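Transcriptional activator, putative (Pyrococcus furiosus, PDB 1RTW) is of unknown function but belongs to the all-helical TENA/THI-4/PQQC family. Local coordinates at residues 15-20 with 200-205; 37-42 with 130-135; 55-60 with 67-72. All coordinates share one frame; numbering follows the deposited sequence.

Contact 1 (15-20 with 200-205); sequences RRFLPH and IFWDIA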
ATOM      1  N   ARG B  15      19.408  24.232  12.641  1.00 35.70           N
ATOM      2  CA  ARG B  15      20.233  24.959  13.601  1.00 38.75           C
ATOM      3  C   ARG B  15      19.700  24.725  15.009  1.00 36.93           C
ATOM      4  O   ARG B  15      20.469  24.677  15.971  1.00 36.70           O
ATOM      5  CB  ARG B  15      20.245  26.459  13.288  1.00 44.99           C
ATOM      6  CG  ARG B  15      21.470  27.191  13.823  1.00 53.40           C
ATOM      7  CD  ARG B  15      21.326  28.700  13.711  1.00 60.84           C
ATOM      8  NE  ARG B  15      21.052  29.140  12.342  1.00 68.57           N
ATOM      9  CZ  ARG B  15      19.950  29.789  11.968  1.00 72.22           C
ATOM     10  NH1 ARG B  15      19.009  30.076  12.861  1.00 73.41           N
ATOM     11  NH2 ARG B  15      19.784  30.147  10.699  1.00 74.47           N
ATOM     12  N   ARG B  16      18.383  24.558  15.116  1.00 35.08           N
ATOM     13  CA  ARG B  16      17.743  24.309  16.400  1.00 33.90           C
ATOM     14  C   ARG B  16      18.166  22.968  17.015  1.00 30.45           C
ATOM     15  O   ARG B  16      18.081  22.799  18.233  1.00 27.54           O
ATOM     16  CB  ARG B  16      16.215  24.428  16.304  1.00 39.96           C
ATOM     17  CG  ARG B  16      15.675  25.863  16.178  1.00 47.12           C
ATOM     18  CD  ARG B  16      14.151  25.858  16.072  1.00 54.57           C
ATOM     19  NE  ARG B  16      13.572  27.189  15.900  1.00 60.72           N
ATOM     20  CZ  ARG B  16      12.299  27.413  15.580  1.00 64.88           C
ATOM     21  NH1 ARG B  16      11.468  26.392  15.393  1.00 67.30           N
ATOM     22  NH2 ARG B  16      11.852  28.656  15.447  1.00 67.14           N
ATOM     23  N   PHE B  17      18.606  22.009  16.194  1.00 27.18           N
ATOM     24  CA  PHE B  17      19.089  20.742  16.757  1.00 26.24           C
ATOM     25  C   PHE B  17      20.595  20.510  16.581  1.00 27.31           C
ATOM     26  O   PHE B  17      21.122  19.440  16.892  1.00 25.69           O
ATOM     27  CB  PHE B  17      18.250  19.517  16.333  1.00 22.61           C
ATOM     28  CG  PHE B  17      18.301  19.180  14.863  1.00 19.18           C
ATOM     29  CD1 PHE B  17      19.368  18.459  14.336  1.00 16.89           C
ATOM     30  CD2 PHE B  17      17.219  19.479  14.029  1.00 16.95           C
ATOM     31  CE1 PHE B  17      19.359  18.031  13.008  1.00 15.21           C
ATOM     32  CE2 PHE B  17      17.193  19.058  12.700  1.00 13.95           C
ATOM     33  CZ  PHE B  17      18.265  18.328  12.187  1.00 18.11           C
ATOM     34  N   LEU B  18      21.292  21.558  16.155  1.00 29.60           N
ATOM     35  CA  LEU B  18      22.735  21.503  15.964  1.00 31.41           C
ATOM     36  C   LEU B  18      23.382  22.649  16.746  1.00 32.69           C
ATOM     37  O   LEU B  18      23.871  23.622  16.158  1.00 35.89           O
ATOM     38  CB  LEU B  18      23.077  21.614  14.471  1.00 31.16           C
ATOM     39  CG  LEU B  18      22.593  20.473  13.570  1.00 27.64           C
ATOM     40  CD1 LEU B  18      22.759  20.826  12.097  1.00 27.71           C
ATOM     41  CD2 LEU B  18      23.344  19.212  13.911  1.00 27.90           C
ATOM     42  N   PRO B  19      23.438  22.528  18.086  1.00 31.19           N
ATOM     43  CA  PRO B  19      22.947  21.406  18.887  1.00 29.33           C
ATOM     44  C   PRO B  19      21.612  21.656  19.595  1.00 30.46           C
ATOM     45  O   PRO B  19      21.175  22.793  19.776  1.00 31.88           O
ATOM     46  CB  PRO B  19      24.034  21.277  19.926  1.00 27.59           C
ATOM     47  CG  PRO B  19      24.249  22.747  20.280  1.00 28.32           C
ATOM     48  CD  PRO B  19      24.227  23.451  18.928  1.00 28.01           C
ATOM     49  N   HIS B  20      20.969  20.568  19.993  1.00 30.55           N
ATOM     50  CA  HIS B  20      19.723  20.651  20.742  1.00 29.74           C
ATOM     51  C   HIS B  20      20.146  20.401  22.178  1.00 30.04           C
ATOM     52  O   HIS B  20      21.210  19.826  22.414  1.00 30.72           O
ATOM     53  CB  HIS B  20      18.738  19.565  20.303  1.00 26.96           C
ATOM     54  CG  HIS B  20      17.490  19.510  21.129  1.00 23.04           C
ATOM     55  ND1 HIS B  20      17.404  18.793  22.302  1.00 22.27           N
ATOM     56  CD2 HIS B  20      16.275  20.086  20.953  1.00 22.27           C
ATOM     57  CE1 HIS B  20      16.193  18.930  22.814  1.00 22.68           C
ATOM     58  NE2 HIS B  20      15.488  19.710  22.013  1.00 20.13           N
ATOM     59  N   ILE B 200      11.719  18.082  16.878  1.00 20.85           N
ATOM     60  CA  ILE B 200      10.781  17.798  17.948  1.00 21.22           C
ATOM     61  C   ILE B 200      11.094  16.516  18.712  1.00 19.98           C
ATOM     62  O   ILE B 200      10.876  16.437  19.922  1.00 19.88           O
ATOM     63  CB  ILE B 200       9.341  17.729  17.366  1.00 24.50           C
ATOM     64  CG1 ILE B 200       8.889  19.130  16.950  1.00 25.04           C
ATOM     65  CG2 ILE B 200       8.362  17.131  18.368  1.00 24.00           C
ATOM     66  CD1 ILE B 200       7.597  19.134  16.151  1.00 28.35           C
ATOM     67  N   PHE B 201      11.622  15.519  18.012  1.00 17.16           N
ATOM     68  CA  PHE B 201      11.923  14.252  18.653  1.00 15.83           C
ATOM     69  C   PHE B 201      12.854  14.383  19.853  1.00 14.88           C
ATOM     70  O   PHE B 201      12.673  13.689  20.859  1.00 15.09           O
ATOM     71  CB  PHE B 201      12.501  13.266  17.639  1.00 13.11           C
ATOM     72  CG  PHE B 201      12.267  11.836  17.994  1.00  9.68           C
ATOM     73  CD1 PHE B 201      13.153  11.156  18.830  1.00 10.24           C
ATOM     74  CD2 PHE B 201      11.159  11.156  17.480  1.00 10.18           C
ATOM     75  CE1 PHE B 201      12.940   9.816  19.147  1.00  8.47           C
ATOM     76  CE2 PHE B 201      10.931   9.817  17.785  1.00 10.47           C
ATOM     77  CZ  PHE B 201      11.823   9.142  18.621  1.00 11.69           C
ATOM     78  N   TRP B 202      13.838  15.277  19.758  1.00 14.87           N
ATOM     79  CA  TRP B 202      14.787  15.463  20.851  1.00 16.27           C
ATOM     80  C   TRP B 202      14.101  15.865  22.157  1.00 17.96           C
ATOM     81  O   TRP B 202      14.554  15.483  23.231  1.00 17.32           O
ATOM     82  CB  TRP B 202      15.856  16.486  20.478  1.00 15.47           C
ATOM     83  CG  TRP B 202      16.718  16.079  19.314  1.00 15.61           C
ATOM     84  CD1 TRP B 202      16.705  16.618  18.058  1.00 15.14           C
ATOM     85  CD2 TRP B 202      17.696  15.025  19.287  1.00 12.30           C
ATOM     86  NE1 TRP B 202      17.605  15.963  17.253  1.00 13.59           N
ATOM     87  CE2 TRP B 202      18.227  14.990  17.979  1.00 12.08           C
ATOM     88  CE3 TRP B 202      18.163  14.113  20.233  1.00  9.13           C
ATOM     89  CZ2 TRP B 202      19.210  14.068  17.599  1.00 12.93           C
ATOM     90  CZ3 TRP B 202      19.138  13.194  19.850  1.00 10.70           C
ATOM     91  CH2 TRP B 202      19.652  13.182  18.544  1.00  8.94           C
ATOM     92  N   ASP B 203      12.991  16.596  22.060  1.00 20.14           N
ATOM     93  CA  ASP B 203      12.246  17.031  23.248  1.00 23.08           C
ATOM     94  C   ASP B 203      11.627  15.881  24.047  1.00 24.19           C
ATOM     95  O   ASP B 203      11.393  16.014  25.250  1.00 25.28           O
ATOM     96  CB  ASP B 203      11.133  18.018  22.870  1.00 24.86           C
ATOM     97  CG  ASP B 203      11.667  19.335  22.343  1.00 27.24           C
ATOM     98  OD1 ASP B 203      11.052  19.898  21.407  1.00 26.11           O
ATOM     99  OD2 ASP B 203      12.697  19.812  22.869  1.00 30.17           O
ATOM    100  N   ILE B 204      11.361  14.763  23.377  1.00 24.84           N
ATOM    101  CA  ILE B 204      10.756  13.596  24.011  1.00 25.87           C
ATOM    102  C   ILE B 204      11.476  13.161  25.284  1.00 27.05           C
ATOM    103  O   ILE B 204      10.835  12.765  26.251  1.00 28.45           O
ATOM    104  CB  ILE B 204      10.676  12.407  23.022  1.00 26.21           C
ATOM    105  CG1 ILE B 204       9.649  12.705  21.927  1.00 24.80           C
ATOM    106  CG2 ILE B 204      10.300  11.136  23.747  1.00 25.28           C
ATOM    107  CD1 ILE B 204       9.632  11.679  20.802  1.00 26.91           C
ATOM    108  N   ALA B 205      12.801  13.250  25.289  1.00 27.32           N
ATOM    109  CA  ALA B 205      13.578  12.859  26.456  1.00 29.68           C
ATOM    110  C   ALA B 205      13.170  13.615  27.729  1.00 33.00           C
ATOM    111  O   ALA B 205      13.222  13.067  28.835  1.00 31.37           O
ATOM    112  CB  ALA B 205      15.043  13.064  26.178  1.00 29.25           C
TER
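His20 and Phe17, in the loop between helix 11-15 and helix 21-28, pack against Trp202 and Asp203 around the C-terminal end of helix 181-201, in a buried aromatic cluster fastened at one edge by a histidine-carboxylate hydrogen bond. CB of Trp202 sits over one face of the His20 imidazole, 3.3 Å from the ring centroid and 9° off its normal, a CH-pi contact. The indole is displaced to one side, with little ring-on-ring overlap although the planes are only 29° apart. At the imidazole edge His20 NE2 donates to Asp203 OD2 at 2.9 Å; the oxygen lies almost in the ring plane, yet the N-H comes in from above the carboxylate plane. ND1 is engaged too, capping the backbone N of Phe22 in helix 21-28, and with both nitrogens bound the ring's rotation is fixed. CG of His20 stands anti to the backbone N (chi1 174°), which swings the ring across to Trp202. Phe17 contributes mainly its CB, 3.7 Å from Trp202 CD1, while its ring meets the indole obliquely. Trp202 also lies against Ala135 and Leu23, so it is enclosed by the loop, helix 21-28 and helix 118-142, and Phe17 rests on Ala131 of helix 118-142.

Contact 2 (37-42 with 130-135); sequences EKWLVN and KAYYEA
Trp39 on helix 33-60 and Tyr132 on helix 118-142 meet where the phenol oxygen of Tyr132 comes to the NE1 edge of the Trp39 indole, between segments 37-42 and 130-135, whose closest CA atoms, those of Trp39 and Tyr132, are 13.7 Å apart. The polar part is one close approach: Tyr132 OH lies near the indole plane, 3.1 Å from Trp39 NE1. A chi1 of 169° turns the indole away from the Trp39 backbone N and out toward helix 118-142. The apolar part is slight, with Trp39 CZ2 4.3 Å from Tyr132 CZ.

Each helix also has polar bonds of its own. Asn42 ND2 gives a nearly straight bond (175°) to Lys38 O at 2.8 Å, coming from the opposite face of that carbonyl to the backbone N of Asn42. On the other helix Lys130 NZ forms a salt bridge with Glu134 OE2 at 2.9 Å, and Lys137 is a second partner of that carboxylate.

Trp136 and Trp156 meet the Tyr132 ring edge-to-face, and Phe22 packs against Trp39. A phosphate ion, probably from the crystallisation liquor, lies about 4 Å from the Tyr132 side chain and may mark a pocket beside this buried aromatic cluster within the helical TENA/THI-4/PQQC fold.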
ATOM      1  N   GLU B  37      17.003   7.357  29.063  1.00 28.29           N
ATOM      2  CA  GLU B  37      16.122   6.198  29.003  1.00 28.10           C
ATOM      3  C   GLU B  37      14.887   6.477  28.160  1.00 27.95           C
ATOM      4  O   GLU B  37      14.501   5.657  27.326  1.00 29.29           O
ATOM      5  CB  GLU B  37      15.718   5.739  30.403  1.00 27.99           C
ATOM      6  CG  GLU B  37      14.724   4.582  30.393  1.00 32.21           C
ATOM      7  CD  GLU B  37      14.554   3.893  31.753  1.00 37.25           C
ATOM      8  OE1 GLU B  37      15.519   3.860  32.555  1.00 39.14           O
ATOM      9  OE2 GLU B  37      13.454   3.354  32.002  1.00 36.34           O
ATOM     10  N   LYS B  38      14.279   7.638  28.370  1.00 26.39           N
ATOM     11  CA  LYS B  38      13.091   8.023  27.624  1.00 26.06           C
ATOM     12  C   LYS B  38      13.420   8.141  26.134  1.00 23.56           C
ATOM     13  O   LYS B  38      12.645   7.701  25.287  1.00 22.64           O
ATOM     14  CB  LYS B  38      12.521   9.339  28.170  1.00 30.34           C
ATOM     15  CG  LYS B  38      11.173   9.719  27.584  1.00 36.39           C
ATOM     16  CD  LYS B  38      10.449  10.708  28.471  1.00 42.44           C
ATOM     17  CE  LYS B  38      10.023  10.071  29.786  1.00 45.58           C
ATOM     18  NZ  LYS B  38       9.061   8.951  29.556  1.00 49.24           N
ATOM     19  N   TRP B  39      14.578   8.711  25.814  1.00 20.58           N
ATOM     20  CA  TRP B  39      14.982   8.841  24.422  1.00 20.29           C
ATOM     21  C   TRP B  39      15.186   7.461  23.806  1.00 19.34           C
ATOM     22  O   TRP B  39      14.785   7.223  22.676  1.00 20.69           O
ATOM     23  CB  TRP B  39      16.271   9.662  24.271  1.00 18.17           C
ATOM     24  CG  TRP B  39      16.836   9.564  22.869  1.00 19.08           C
ATOM     25  CD1 TRP B  39      16.434  10.271  21.771  1.00 18.39           C
ATOM     26  CD2 TRP B  39      17.824   8.630  22.404  1.00 19.86           C
ATOM     27  NE1 TRP B  39      17.098   9.829  20.654  1.00 19.39           N
ATOM     28  CE2 TRP B  39      17.955   8.823  21.012  1.00 19.24           C
ATOM     29  CE3 TRP B  39      18.605   7.647  23.029  1.00 18.49           C
ATOM     30  CZ2 TRP B  39      18.839   8.059  20.227  1.00 19.85           C
ATOM     31  CZ3 TRP B  39      19.484   6.887  22.246  1.00 18.75           C
ATOM     32  CH2 TRP B  39      19.593   7.100  20.862  1.00 17.97           C
ATOM     33  N   LEU B  40      15.809   6.565  24.569  1.00 19.01           N
ATOM     34  CA  LEU B  40      16.101   5.207  24.129  1.00 17.67           C
ATOM     35  C   LEU B  40      14.837   4.434  23.754  1.00 16.31           C
ATOM     36  O   LEU B  40      14.733   3.913  22.645  1.00 16.68           O
ATOM     37  CB  LEU B  40      16.860   4.461  25.230  1.00 18.55           C
ATOM     38  CG  LEU B  40      17.519   3.137  24.862  1.00 17.26           C
ATOM     39  CD1 LEU B  40      18.807   3.402  24.110  1.00 18.19           C
ATOM     40  CD2 LEU B  40      17.803   2.344  26.109  1.00 18.27           C
ATOM     41  N   VAL B  41      13.882   4.369  24.676  1.00 14.96           N
ATOM     42  CA  VAL B  41      12.613   3.668  24.456  1.00 14.50           C
ATOM     43  C   VAL B  41      11.893   4.187  23.211  1.00 14.20           C
ATOM     44  O   VAL B  41      11.377   3.413  22.410  1.00 13.81           O
ATOM     45  CB  VAL B  41      11.679   3.836  25.684  1.00 15.63           C
ATOM     46  CG1 VAL B  41      10.310   3.279  25.405  1.00 14.86           C
ATOM     47  CG2 VAL B  41      12.281   3.139  26.915  1.00 15.24           C
ATOM     48  N   ASN B  42      11.889   5.501  23.035  1.00 13.11           N
ATOM     49  CA  ASN B  42      11.217   6.098  21.897  1.00 13.50           C
ATOM     50  C   ASN B  42      11.977   5.998  20.584  1.00 13.34           C
ATOM     51  O   ASN B  42      11.375   5.815  19.527  1.00 12.54           O
ATOM     52  CB  ASN B  42      10.836   7.540  22.202  1.00 14.23           C
ATOM     53  CG  ASN B  42       9.683   7.629  23.162  1.00 15.67           C
ATOM     54  OD1 ASN B  42       8.520   7.671  22.758  1.00 17.88           O
ATOM     55  ND2 ASN B  42       9.992   7.643  24.448  1.00 18.22           N
ATOM     56  N   LYS B 130      20.594  12.022   7.255  1.00 16.94           N
ATOM     57  CA  LYS B 130      21.487  13.168   7.250  1.00 16.37           C
ATOM     58  C   LYS B 130      21.354  13.960   8.552  1.00 16.62           C
ATOM     59  O   LYS B 130      22.350  14.450   9.099  1.00 18.05           O
ATOM     60  CB  LYS B 130      21.187  14.041   6.032  1.00 16.23           C
ATOM     61  CG  LYS B 130      21.962  15.334   5.952  1.00 16.52           C
ATOM     62  CD  LYS B 130      23.439  15.106   5.750  1.00 16.75           C
ATOM     63  CE  LYS B 130      24.156  16.425   5.563  1.00 15.53           C
ATOM     64  NZ  LYS B 130      25.625  16.232   5.532  1.00 18.06           N
ATOM     65  N   ALA B 131      20.133  14.052   9.070  1.00 14.65           N
ATOM     66  CA  ALA B 131      19.891  14.760  10.320  1.00 14.03           C
ATOM     67  C   ALA B 131      20.649  14.108  11.473  1.00 15.24           C
ATOM     68  O   ALA B 131      21.315  14.795  12.252  1.00 15.01           O
ATOM     69  CB  ALA B 131      18.416  14.785  10.634  1.00 10.36           C
ATOM     70  N   TYR B 132      20.564  12.781  11.572  1.00 16.76           N
ATOM     71  CA  TYR B 132      21.234  12.067  12.653  1.00 18.25           C
ATOM     72  C   TYR B 132      22.745  12.060  12.511  1.00 20.48           C
ATOM     73  O   TYR B 132      23.472  12.089  13.513  1.00 19.88           O
ATOM     74  CB  TYR B 132      20.689  10.647  12.788  1.00 17.35           C
ATOM     75  CG  TYR B 132      19.878  10.454  14.042  1.00 16.82           C
ATOM     76  CD1 TYR B 132      19.947   9.267  14.761  1.00 15.13           C
ATOM     77  CD2 TYR B 132      19.067  11.479  14.533  1.00 16.28           C
ATOM     78  CE1 TYR B 132      19.228   9.104  15.954  1.00 16.47           C
ATOM     79  CE2 TYR B 132      18.349  11.326  15.724  1.00 17.38           C
ATOM     80  CZ  TYR B 132      18.431  10.138  16.429  1.00 16.59           C
ATOM     81  OH  TYR B 132      17.709   9.990  17.600  1.00 19.15           O
ATOM     82  N   TYR B 133      23.213  12.049  11.267  1.00 22.23           N
ATOM     83  CA  TYR B 133      24.643  12.065  11.001  1.00 24.09           C
ATOM     84  C   TYR B 133      25.225  13.370  11.542  1.00 24.53           C
ATOM     85  O   TYR B 133      26.220  13.356  12.261  1.00 25.29           O
ATOM     86  CB  TYR B 133      24.916  11.928   9.502  1.00 25.38           C
ATOM     87  CG  TYR B 133      26.385  11.963   9.127  1.00 24.85           C
ATOM     88  CD1 TYR B 133      27.321  11.184   9.801  1.00 25.30           C
ATOM     89  CD2 TYR B 133      26.834  12.789   8.099  1.00 26.20           C
ATOM     90  CE1 TYR B 133      28.675  11.228   9.461  1.00 28.32           C
ATOM     91  CE2 TYR B 133      28.180  12.845   7.745  1.00 27.05           C
ATOM     92  CZ  TYR B 133      29.099  12.065   8.426  1.00 29.49           C
ATOM     93  OH  TYR B 133      30.431  12.109   8.057  1.00 28.16           O
ATOM     94  N   GLU B 134      24.563  14.481  11.243  1.00 25.04           N
ATOM     95  CA  GLU B 134      25.016  15.790  11.708  1.00 25.51           C
ATOM     96  C   GLU B 134      24.953  15.961  13.228  1.00 27.93           C
ATOM     97  O   GLU B 134      25.921  16.415  13.844  1.00 29.71           O
ATOM     98  CB  GLU B 134      24.219  16.905  11.025  1.00 23.36           C
ATOM     99  CG  GLU B 134      24.492  17.036   9.531  1.00 21.43           C
ATOM    100  CD  GLU B 134      25.949  17.318   9.216  1.00 22.47           C
ATOM    101  OE1 GLU B 134      26.588  18.089   9.962  1.00 24.41           O
ATOM    102  OE2 GLU B 134      26.460  16.768   8.220  1.00 23.45           O
ATOM    103  N   ALA B 135      23.830  15.566  13.830  1.00 28.63           N
ATOM    104  CA  ALA B 135      23.635  15.689  15.276  1.00 28.09           C
ATOM    105  C   ALA B 135      24.667  14.922  16.080  1.00 28.90           C
ATOM    106  O   ALA B 135      25.282  15.465  16.994  1.00 32.06           O
ATOM    107  CB  ALA B 135      22.240  15.237  15.657  1.00 24.30           C
TER

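Contact 3 (55-60 with 67-72); sequences ALLMAK and PFFAES
Phe69 is the main bump here: its ring leans from helix 66-89 onto the backbone of helix 33-60 at Leu57 and Met58, and selenomethionine Met58 reaches back the other way. The Phe69 ring lies over Met58 CA, which is 4.0 Å from the ring centroid and 13° off the normal, a CH-pi contact, with the carbonyl carbon of Leu57 under the same face nearer the rim. Leu57 CB closes the far end of the hollow, 3.7 Å from Phe69 CE1. The opposite face of the ring is backed by Phe68 CE2, so Phe69 is sandwiched between its own neighbour and the facing helix.

Met58 packs alongside. A chi1 of 174° and an extended chain beyond CG send it past Phe69 in the opposite direction: Met58 CG rests 3.8 Å from Phe69 CB, and the terminal Met58 CE methyl packs against the small Ala70 side chain, 4.1 Å from Ala70 CB. Ile73 of the second subunit packs on Met58 and Ser77 of the second subunit on Ala70, while Leu125 and Phe118 of helix 118-142 touch Leu57 and Phe69.

The short axes run at 164° to each other and approach to 9.8 Å, with helix 33-60 and helix 66-89 joined by a short connection: an antiparallel helical hairpin, whose interlocked side chains also take part in a subunit interface of this tetrameric, all-helical protein.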
ATOM      1  N   ALA B  55      11.509  -0.367   3.827  1.00  8.05           N
ATOM      2  CA  ALA B  55      11.052  -1.539   3.107  1.00  6.26           C
ATOM      3  C   ALA B  55       9.934  -1.119   2.136  1.00  5.68           C
ATOM      4  O   ALA B  55       9.824  -1.623   1.030  1.00  5.19           O
ATOM      5  CB  ALA B  55      10.585  -2.595   4.092  1.00  1.80           C
ATOM      6  N   LEU B  56       9.118  -0.162   2.550  1.00  9.62           N
ATOM      7  CA  LEU B  56       8.061   0.336   1.695  1.00  9.93           C
ATOM      8  C   LEU B  56       8.676   1.025   0.481  1.00 11.63           C
ATOM      9  O   LEU B  56       8.196   0.853  -0.639  1.00 13.90           O
ATOM     10  CB  LEU B  56       7.186   1.292   2.473  1.00 10.77           C
ATOM     11  CG  LEU B  56       6.228   0.536   3.385  1.00 12.88           C
ATOM     12  CD1 LEU B  56       5.483   1.515   4.256  1.00 13.30           C
ATOM     13  CD2 LEU B  56       5.258  -0.268   2.550  1.00 12.50           C
ATOM     14  N   LEU B  57       9.762   1.768   0.702  1.00 11.96           N
ATOM     15  CA  LEU B  57      10.453   2.454  -0.376  1.00 12.39           C
ATOM     16  C   LEU B  57      11.081   1.421  -1.309  1.00 13.76           C
ATOM     17  O   LEU B  57      10.988   1.543  -2.529  1.00 11.14           O
ATOM     18  CB  LEU B  57      11.544   3.374   0.173  1.00 12.65           C
ATOM     19  CG  LEU B  57      11.088   4.644   0.878  1.00 14.48           C
ATOM     20  CD1 LEU B  57      12.299   5.407   1.407  1.00 14.69           C
ATOM     21  CD2 LEU B  57      10.285   5.510  -0.079  1.00 15.73           C
HETATM   22  N   MSE B  58      11.668   0.377  -0.724  1.00 15.09           N
HETATM   23  CA  MSE B  58      12.305  -0.683  -1.505  1.00 15.62           C
HETATM   24  C   MSE B  58      11.354  -1.288  -2.536  1.00 13.62           C
HETATM   25  O   MSE B  58      11.710  -1.458  -3.702  1.00 14.06           O
HETATM   26  CB  MSE B  58      12.860  -1.788  -0.593  1.00 16.23           C
HETATM   27  CG  MSE B  58      13.402  -2.985  -1.356  1.00 14.81           C
HETATM   28 SE   MSE B  58      14.465  -4.210  -0.262  1.00 24.64          SE
HETATM   29  CE  MSE B  58      15.367  -5.151  -1.695  1.00 15.62           C
ATOM     30  N   ALA B  59      10.137  -1.578  -2.103  1.00 11.78           N
ATOM     31  CA  ALA B  59       9.135  -2.166  -2.975  1.00 10.10           C
ATOM     32  C   ALA B  59       8.798  -1.316  -4.205  1.00 12.06           C
ATOM     33  O   ALA B  59       8.415  -1.851  -5.242  1.00 12.53           O
ATOM     34  CB  ALA B  59       7.887  -2.440  -2.177  1.00  7.53           C
ATOM     35  N   LYS B  60       8.934   0.001  -4.067  1.00 15.28           N
ATOM     36  CA  LYS B  60       8.641   0.967  -5.118  1.00 17.48           C
ATOM     37  C   LYS B  60       9.892   1.427  -5.853  1.00 19.78           C
ATOM     38  O   LYS B  60       9.789   2.211  -6.793  1.00 21.10           O
ATOM     39  CB  LYS B  60       8.035   2.229  -4.506  1.00 18.78           C
ATOM     40  CG  LYS B  60       6.568   2.232  -4.229  1.00 22.24           C
ATOM     41  CD  LYS B  60       6.164   3.653  -3.810  1.00 27.53           C
ATOM     42  CE  LYS B  60       4.691   3.754  -3.455  1.00 31.63           C
ATOM     43  NZ  LYS B  60       4.379   5.095  -2.879  1.00 32.33           N
ATOM     44  N   PRO B  67      19.747  -3.562  -4.733  1.00 23.48           N
ATOM     45  CA  PRO B  67      20.908  -3.976  -3.930  1.00 23.13           C
ATOM     46  C   PRO B  67      21.189  -2.977  -2.796  1.00 22.25           C
ATOM     47  O   PRO B  67      21.509  -3.373  -1.675  1.00 22.18           O
ATOM     48  CB  PRO B  67      22.053  -3.977  -4.957  1.00 24.63           C
ATOM     49  CG  PRO B  67      21.360  -4.288  -6.243  1.00 24.66           C
ATOM     50  CD  PRO B  67      20.135  -3.406  -6.150  1.00 23.93           C
ATOM     51  N   PHE B  68      21.065  -1.685  -3.099  1.00 19.69           N
ATOM     52  CA  PHE B  68      21.294  -0.634  -2.113  1.00 18.52           C
ATOM     53  C   PHE B  68      20.317  -0.779  -0.950  1.00 16.74           C
ATOM     54  O   PHE B  68      20.712  -0.741   0.216  1.00 15.57           O
ATOM     55  CB  PHE B  68      21.149   0.750  -2.769  1.00 19.10           C
ATOM     56  CG  PHE B  68      20.854   1.862  -1.796  1.00 18.62           C
ATOM     57  CD1 PHE B  68      21.865   2.411  -1.017  1.00 17.19           C
ATOM     58  CD2 PHE B  68      19.556   2.338  -1.642  1.00 19.35           C
ATOM     59  CE1 PHE B  68      21.592   3.412  -0.098  1.00 16.19           C
ATOM     60  CE2 PHE B  68      19.275   3.341  -0.721  1.00 20.01           C
ATOM     61  CZ  PHE B  68      20.298   3.876   0.051  1.00 21.30           C
ATOM     62  N   PHE B  69      19.041  -0.946  -1.275  1.00 15.38           N
ATOM     63  CA  PHE B  69      18.021  -1.099  -0.251  1.00 13.73           C
ATOM     64  C   PHE B  69      18.205  -2.366   0.555  1.00 13.94           C
ATOM     65  O   PHE B  69      17.975  -2.363   1.762  1.00 13.80           O
ATOM     66  CB  PHE B  69      16.623  -1.041  -0.861  1.00 13.22           C
ATOM     67  CG  PHE B  69      16.069   0.360  -0.968  1.00 13.35           C
ATOM     68  CD1 PHE B  69      15.592   1.017   0.161  1.00 12.97           C
ATOM     69  CD2 PHE B  69      16.013   1.013  -2.187  1.00 11.70           C
ATOM     70  CE1 PHE B  69      15.061   2.304   0.075  1.00 14.85           C
ATOM     71  CE2 PHE B  69      15.485   2.303  -2.284  1.00 14.56           C
ATOM     72  CZ  PHE B  69      15.006   2.948  -1.152  1.00 12.77           C
ATOM     73  N   ALA B  70      18.639  -3.444  -0.099  1.00 15.06           N
ATOM     74  CA  ALA B  70      18.864  -4.707   0.609  1.00 16.46           C
ATOM     75  C   ALA B  70      19.974  -4.565   1.646  1.00 17.13           C
ATOM     76  O   ALA B  70      19.819  -4.997   2.794  1.00 15.86           O
ATOM     77  CB  ALA B  70      19.199  -5.809  -0.360  1.00 17.65           C
ATOM     78  N   GLU B  71      21.060  -3.912   1.237  1.00 17.85           N
ATOM     79  CA  GLU B  71      22.225  -3.675   2.078  1.00 21.68           C
ATOM     80  C   GLU B  71      21.941  -2.668   3.180  1.00 22.58           C
ATOM     81  O   GLU B  71      22.364  -2.862   4.320  1.00 24.03           O
ATOM     82  CB  GLU B  71      23.399  -3.170   1.228  1.00 25.85           C
ATOM     83  CG  GLU B  71      23.979  -4.204   0.260  1.00 31.64           C
ATOM     84  CD  GLU B  71      24.603  -3.584  -0.986  1.00 37.22           C
ATOM     85  OE1 GLU B  71      24.690  -4.299  -2.012  1.00 43.49           O
ATOM     86  OE2 GLU B  71      24.996  -2.392  -0.957  1.00 35.58           O
ATOM     87  N   SER B  72      21.233  -1.594   2.834  1.00 22.45           N
ATOM     88  CA  SER B  72      20.905  -0.545   3.793  1.00 20.81           C
ATOM     89  C   SER B  72      19.980  -1.041   4.886  1.00 20.51           C
ATOM     90  O   SER B  72      20.215  -0.775   6.068  1.00 22.79           O
ATOM     91  CB  SER B  72      20.280   0.657   3.097  1.00 20.33           C
ATOM     92  OG  SER B  72      21.185   1.209   2.177  1.00 19.33           O
TER

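Overall arrangement
All three contacts are buried, but at different depths. Contact 2 is the deepest, its centre about 7 Å from that of the chain; contact 1 lies about 12 Å out and contact 3 about 16 Å. Contacts 1 and 2 touch, Trp202 meeting Tyr132, and together form a continuous aromatic region with polar groups at its edges. Contact 3 is on the opposite side of the chain's centre from contact 1, their centres about 28 Å apart, and packs through apolar groups without a hydrogen bond across it. Helix 33-60 links contacts 2 and 3. Other subunits reach contact 3, whereas none touches the segments of the other two.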